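Conserved domain protein (Porphyromonas gingivalis, PDB 3PNN) probably transfers a sugar from a nucleotide-activated donor to form a glycosidic linkage, using an alpha/beta/alpha Rossmann-like fold. Local coordinates at residues P6-A12 and P117-A123; D42-F48 and F132-A136. All coordinates share one frame; numbering follows the deposited sequence.

Interaction 1. Residues P6-A12 and P117-A123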
loop_
_atom_site.group_PDB
_atom_site.type_symbol
_atom_site.label_atom_id
_atom_site.label_comp_id
_atom_site.label_asym_id
_atom_site.label_seq_id
_atom_site.Cartn_x
_atom_site.Cartn_y
_atom_site.Cartn_z
ATOM N N PRO A 6 3.544 14.428 -8.556
ATOM C CA PRO A 6 4.020 13.113 -8.104
ATOM C C PRO A 6 3.259 11.963 -8.749
ATOM O O PRO A 6 2.153 12.125 -9.277
ATOM C CB PRO A 6 3.778 13.155 -6.588
ATOM C CG PRO A 6 2.603 14.093 -6.432
ATOM C CD PRO A 6 2.639 15.068 -7.587
ATOM N N THR A 7 3.870 10.782 -8.705
ATOM C CA THR A 7 3.307 9.590 -9.302
ATOM C C THR A 7 2.567 8.765 -8.249
ATOM O O THR A 7 3.026 8.657 -7.108
ATOM C CB THR A 7 4.458 8.754 -9.910
ATOM O OG1 THR A 7 4.991 9.460 -11.040
ATOM C CG2 THR A 7 3.990 7.342 -10.340
ATOM N N LEU A 8 1.422 8.197 -8.614
ATOM C CA LEU A 8 0.748 7.224 -7.748
ATOM C C LEU A 8 1.057 5.796 -8.231
ATOM O O LEU A 8 0.720 5.425 -9.350
ATOM C CB LEU A 8 -0.773 7.459 -7.729
ATOM C CG LEU A 8 -1.548 6.469 -6.842
ATOM C CD1 LEU A 8 -1.195 6.691 -5.374
ATOM C CD2 LEU A 8 -3.038 6.652 -7.037
ATOM N N PHE A 9 1.691 5.003 -7.376
ATOM C CA PHE A 9 2.132 3.656 -7.735
ATOM C C PHE A 9 1.195 2.733 -6.980
ATOM O O PHE A 9 1.196 2.711 -5.745
ATOM C CB PHE A 9 3.591 3.469 -7.287
ATOM C CG PHE A 9 4.252 2.192 -7.772
ATOM C CD1 PHE A 9 3.605 1.313 -8.624
ATOM C CD2 PHE A 9 5.557 1.891 -7.376
ATOM C CE1 PHE A 9 4.235 0.145 -9.076
ATOM C CE2 PHE A 9 6.184 0.733 -7.825
ATOM C CZ PHE A 9 5.511 -0.143 -8.677
ATOM N N VAL A 10 0.366 2.003 -7.720
ATOM C CA VAL A 10 -0.640 1.146 -7.113
ATOM C C VAL A 10 -0.212 -0.324 -7.114
ATOM O O VAL A 10 0.093 -0.909 -8.172
ATOM C CB VAL A 10 -2.012 1.288 -7.830
ATOM C CG1 VAL A 10 -3.041 0.354 -7.198
ATOM C CG2 VAL A 10 -2.500 2.752 -7.795
ATOM N N LEU A 11 -0.180 -0.930 -5.925
ATOM C CA LEU A 11 0.168 -2.350 -5.801
ATOM C C LEU A 11 -1.010 -3.242 -6.203
ATOM O O LEU A 11 -1.864 -3.571 -5.381
ATOM C CB LEU A 11 0.602 -2.674 -4.368
ATOM C CG LEU A 11 1.803 -1.875 -3.865
ATOM C CD1 LEU A 11 2.135 -2.300 -2.439
ATOM C CD2 LEU A 11 3.007 -2.085 -4.786
ATOM N N ALA A 12 -1.038 -3.642 -7.469
ATOM C CA ALA A 12 -2.181 -4.366 -8.018
ATOM C C ALA A 12 -1.841 -5.800 -8.433
ATOM O O ALA A 12 -2.606 -6.463 -9.136
ATOM C CB ALA A 12 -2.772 -3.586 -9.194
ATOM N N PRO A 117 9.253 11.814 -7.194
ATOM C CA PRO A 117 8.646 11.368 -5.928
ATOM C C PRO A 117 7.326 10.632 -6.196
ATOM O O PRO A 117 6.562 11.000 -7.099
ATOM C CB PRO A 117 8.393 12.684 -5.175
ATOM C CG PRO A 117 9.467 13.620 -5.705
ATOM C CD PRO A 117 9.617 13.241 -7.170
ATOM N N PHE A 118 7.066 9.587 -5.424
ATOM C CA PHE A 118 5.912 8.745 -5.695
ATOM C C PHE A 118 5.274 8.199 -4.423
ATOM O O PHE A 118 5.958 7.993 -3.406
ATOM C CB PHE A 118 6.294 7.583 -6.659
ATOM C CG PHE A 118 7.291 6.591 -6.089
ATOM C CD1 PHE A 118 6.865 5.349 -5.615
ATOM C CD2 PHE A 118 8.655 6.873 -6.094
ATOM C CE1 PHE A 118 7.798 4.424 -5.121
ATOM C CE2 PHE A 118 9.583 5.962 -5.606
ATOM C CZ PHE A 118 9.156 4.742 -5.117
ATOM N N ALA A 119 3.960 7.989 -4.491
ATOM C CA ALA A 119 3.215 7.288 -3.445
ATOM C C ALA A 119 3.093 5.817 -3.783
ATOM O O ALA A 119 3.026 5.457 -4.949
ATOM C CB ALA A 119 1.814 7.886 -3.302
ATOM N N VAL A 120 3.070 4.975 -2.754
ATOM C CA VAL A 120 2.734 3.568 -2.906
ATOM C C VAL A 120 1.478 3.322 -2.089
ATOM O O VAL A 120 1.404 3.736 -0.918
ATOM C CB VAL A 120 3.858 2.672 -2.390
ATOM C CG1 VAL A 120 3.412 1.186 -2.420
ATOM C CG2 VAL A 120 5.138 2.896 -3.221
ATOM N N ILE A 121 0.475 2.707 -2.708
ATOM C CA ILE A 121 -0.751 2.351 -1.996
ATOM C C ILE A 121 -1.258 0.980 -2.412
ATOM O O ILE A 121 -0.885 0.464 -3.477
ATOM C CB ILE A 121 -1.917 3.369 -2.253
ATOM C CG1 ILE A 121 -2.375 3.340 -3.719
ATOM C CG2 ILE A 121 -1.526 4.780 -1.816
ATOM C CD1 ILE A 121 -3.765 3.999 -3.955
ATOM N N ASN A 122 -2.110 0.391 -1.572
ATOM C CA ASN A 122 -2.763 -0.868 -1.918
ATOM C C ASN A 122 -3.895 -0.611 -2.902
ATOM O O ASN A 122 -4.411 0.516 -2.997
ATOM C CB ASN A 122 -3.338 -1.556 -0.676
ATOM C CG ASN A 122 -2.270 -2.096 0.254
ATOM O OD1 ASN A 122 -1.149 -2.416 -0.168
ATOM N ND2 ASN A 122 -2.618 -2.220 1.533
ATOM N N ALA A 123 -4.306 -1.664 -3.602
ATOM C CA ALA A 123 -5.314 -1.552 -4.656
ATOM C C ALA A 123 -6.756 -1.674 -4.156
ATOM O O ALA A 123 -7.689 -1.337 -4.876
ATOM C CB ALA A 123 -5.051 -2.602 -5.749
HETATM O O HOH W 1 -3.352 -4.458 -2.837
#
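Segments 6-12 and 117-123 run side by side as parallel strands, their axes 4.6 Å apart at closest and 24° off parallel. Thr-7 N donates to Pro-117 O at 3.1 Å, and Thr-7 O accepts from Ala-119 N. Phe-9 repeats the pattern, its N bound to Ala-119 O at 2.8 Å and its O to Ile-121 N. Leu-11 N donates to Ile-121 O at 2.9 Å. Past this bond the chains part slightly, and a water links Leu-11 O to Ala-123 N.

Side chains alternate between the two faces of the sheet. On one, Leu-8 crosses Ile-121 at about a right angle. Leu-8 CD1 touches Ala-119 CB at 3.8 Å and Ile-121 CG1 at 3.9 Å. Ile-121 CG1 sits between its own backbone N and carbonyl carbon (chi1 66°), which brings it to Leu-8 and Val-10. On the other face, Phe-9 and Phe-118 lie alongside, pointing the same way, with Phe-118 CE1 at the edge of the Phe-9 ring. Leu-11 CD1 meets Val-120 CG1 at 3.7 Å. Asn-122 OD1 is held by Asn-216 and ND2 by Asp-125.

The main-chain ladder fixes the register and the buried side chains are largely apolar, as expected of central strands in a Rossmann-like core.

Interaction 2. Residues D42-F48 and F132-A136; sequences DAIRAGF and FEVLA
Van der Waals contacts centre on Phe-132, whose ring lies against the last turn of helix 35-46. Asp-42 CB is 3.6 Å from Phe-132 CD2, and Ala-43 CB is 4.0 Å from CD1 of the same ring. Ala-43 N lies over one ring face, offset toward the rim. The small Ala-46 side chain lets the helices come close: its CB is 3.8 Å from Phe-132 CB and also packs near Ala-136 CB. Phe-48 reaches across with its CG anti to its own carbonyl carbon (chi1 -77°). Its CE2 touches Ala-136 CB at 3.7 Å, while Leu-135 CG and Phe-132 O lie at the edge of its ring.

No hydrogen bond joins the two segments. Within 42-48, Arg-45 grips Asp-42 side-on. Both NE and NH2 of Arg-45 bind OD1 of Asp-42, the NH2 bond being shorter at 2.8 Å. The other carboxylate oxygen, Asp-42 OD2, bonds to Tyr-298.

Backbone bonds end the first helix. Phe-48 N bonds to Ala-43 O at 3.0 Å and Gly-47 N to Ile-44 O, the two bonds of a Schellman motif with Gly-47 at positive phi. Beyond it, the far end of the Phe-48 ring (CE2, CZ) meets 132-136.

The helix axes approach to 9.0 Å and cross at -47°. The arrangement is that of two neighbouring helices packed on one side of the central sheet of an alpha/beta/alpha Rossmann-like fold.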
loop_
_atom_site.group_PDB
_atom_site.type_symbol
_atom_site.label_atom_id
_atom_site.label_comp_id
_atom_site.label_asym_id
_atom_site.label_seq_id
_atom_site.Cartn_x
_atom_site.Cartn_y
_atom_site.Cartn_z
ATOM N N ASP A 42 -9.512 10.374 -5.972
ATOM C CA ASP A 42 -8.925 11.283 -4.983
ATOM C C ASP A 42 -7.484 11.647 -5.338
ATOM O O ASP A 42 -7.047 12.769 -5.085
ATOM C CB ASP A 42 -9.014 10.700 -3.565
ATOM C CG ASP A 42 -10.412 10.854 -2.962
ATOM O OD1 ASP A 42 -11.136 11.788 -3.370
ATOM O OD2 ASP A 42 -10.773 10.057 -2.075
ATOM N N ALA A 43 -6.744 10.719 -5.942
ATOM C CA ALA A 43 -5.358 11.031 -6.298
ATOM C C ALA A 43 -5.356 12.134 -7.346
ATOM O O ALA A 43 -4.554 13.072 -7.289
ATOM C CB ALA A 43 -4.616 9.772 -6.810
ATOM N N ILE A 44 -6.275 12.033 -8.309
ATOM C CA ILE A 44 -6.390 13.070 -9.322
ATOM C C ILE A 44 -6.724 14.401 -8.660
ATOM O O ILE A 44 -6.075 15.412 -8.936
ATOM C CB ILE A 44 -7.447 12.724 -10.395
ATOM C CG1 ILE A 44 -6.957 11.542 -11.250
ATOM C CG2 ILE A 44 -7.763 13.951 -11.255
ATOM C CD1 ILE A 44 -8.013 10.987 -12.221
ATOM N N ARG A 45 -7.729 14.401 -7.787
ATOM C CA ARG A 45 -8.134 15.633 -7.105
ATOM C C ARG A 45 -6.980 16.228 -6.301
ATOM O O ARG A 45 -6.862 17.456 -6.176
ATOM C CB ARG A 45 -9.318 15.391 -6.154
ATOM C CG ARG A 45 -10.659 15.184 -6.816
ATOM C CD ARG A 45 -11.817 15.511 -5.859
ATOM N NE ARG A 45 -12.059 14.491 -4.834
ATOM C CZ ARG A 45 -13.222 14.356 -4.188
ATOM N NH1 ARG A 45 -14.233 15.173 -4.473
ATOM N NH2 ARG A 45 -13.386 13.406 -3.270
ATOM N N ALA A 46 -6.139 15.359 -5.747
ATOM C CA ALA A 46 -5.028 15.796 -4.893
ATOM C C ALA A 46 -3.816 16.297 -5.678
ATOM O O ALA A 46 -2.888 16.864 -5.104
ATOM C CB ALA A 46 -4.608 14.674 -3.947
ATOM N N GLY A 47 -3.819 16.088 -6.988
ATOM C CA GLY A 47 -2.763 16.633 -7.824
ATOM C C GLY A 47 -1.665 15.666 -8.220
ATOM O O GLY A 47 -0.575 16.098 -8.627
ATOM N N PHE A 48 -1.930 14.363 -8.116
ATOM C CA PHE A 48 -0.996 13.371 -8.653
ATOM C C PHE A 48 -1.000 13.458 -10.173
ATOM O O PHE A 48 -2.033 13.731 -10.770
ATOM C CB PHE A 48 -1.353 11.954 -8.182
ATOM C CG PHE A 48 -0.936 11.677 -6.766
ATOM C CD1 PHE A 48 0.273 11.043 -6.501
ATOM C CD2 PHE A 48 -1.746 12.065 -5.700
ATOM C CE1 PHE A 48 0.677 10.803 -5.195
ATOM C CE2 PHE A 48 -1.347 11.824 -4.379
ATOM C CZ PHE A 48 -0.139 11.190 -4.135
ATOM N N PHE A 132 -4.622 11.304 0.547
ATOM C CA PHE A 132 -3.985 11.755 -0.696
ATOM C C PHE A 132 -3.515 13.202 -0.649
ATOM O O PHE A 132 -2.468 13.534 -1.214
ATOM C CB PHE A 132 -4.914 11.523 -1.894
ATOM C CG PHE A 132 -5.182 10.078 -2.141
ATOM C CD1 PHE A 132 -4.288 9.318 -2.883
ATOM C CD2 PHE A 132 -6.284 9.454 -1.565
ATOM C CE1 PHE A 132 -4.510 7.970 -3.093
ATOM C CE2 PHE A 132 -6.517 8.108 -1.771
ATOM C CZ PHE A 132 -5.625 7.356 -2.536
ATOM N N GLU A 133 -4.276 14.077 0.009
ATOM C CA GLU A 133 -3.876 15.488 0.090
ATOM C C GLU A 133 -2.588 15.714 0.872
ATOM O O GLU A 133 -1.699 16.434 0.410
ATOM C CB GLU A 133 -5.002 16.357 0.684
ATOM C CG GLU A 133 -6.241 16.404 -0.229
ATOM C CD GLU A 133 -7.413 17.144 0.411
ATOM O OE1 GLU A 133 -7.591 17.067 1.649
ATOM O OE2 GLU A 133 -8.160 17.798 -0.337
ATOM N N VAL A 134 -2.471 15.121 2.056
ATOM C CA VAL A 134 -1.247 15.346 2.834
ATOM C C VAL A 134 -0.055 14.684 2.144
ATOM O O VAL A 134 1.069 15.203 2.172
ATOM C CB VAL A 134 -1.359 14.848 4.302
ATOM C CG1 VAL A 134 -2.456 15.642 5.046
ATOM C CG2 VAL A 134 -1.613 13.337 4.359
ATOM N N LEU A 135 -0.304 13.548 1.503
ATOM C CA LEU A 135 0.784 12.817 0.840
ATOM C C LEU A 135 1.315 13.566 -0.379
ATOM O O LEU A 135 2.538 13.715 -0.565
ATOM C CB LEU A 135 0.308 11.418 0.444
ATOM C CG LEU A 135 1.320 10.422 -0.137
ATOM C CD1 LEU A 135 2.536 10.315 0.761
ATOM C CD2 LEU A 135 0.600 9.083 -0.269
ATOM N N ALA A 136 0.399 14.038 -1.217
ATOM C CA ALA A 136 0.809 14.801 -2.385
ATOM C C ALA A 136 1.594 16.047 -1.963
ATOM O O ALA A 136 2.624 16.381 -2.554
ATOM C CB ALA A 136 -0.415 15.187 -3.230
#

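Interaction 1 joins two parallel strands of the core, and interaction 2 joins the helices that follow them in the chain. The order is strand 7-11, helix 35-46, strand 118-122, helix 129-140, with other strands and helices between the second and third, so the segments of the two contacts alternate. Their centres lie 11 Å apart and they touch directly. Leu-8 CD2 packs on Ala-43 CB, and Ala-119 CB packs on Leu-135 CD2, both at 3.5 Å. The helix pair therefore covers the sheet face that carries Leu-8, Ala-119 and Ile-121. Interaction 1 is the nearer to the middle of the chain. Together they join a layer of helices to the strand layer of the probable glycosyltransferase's Rossmann-like fold.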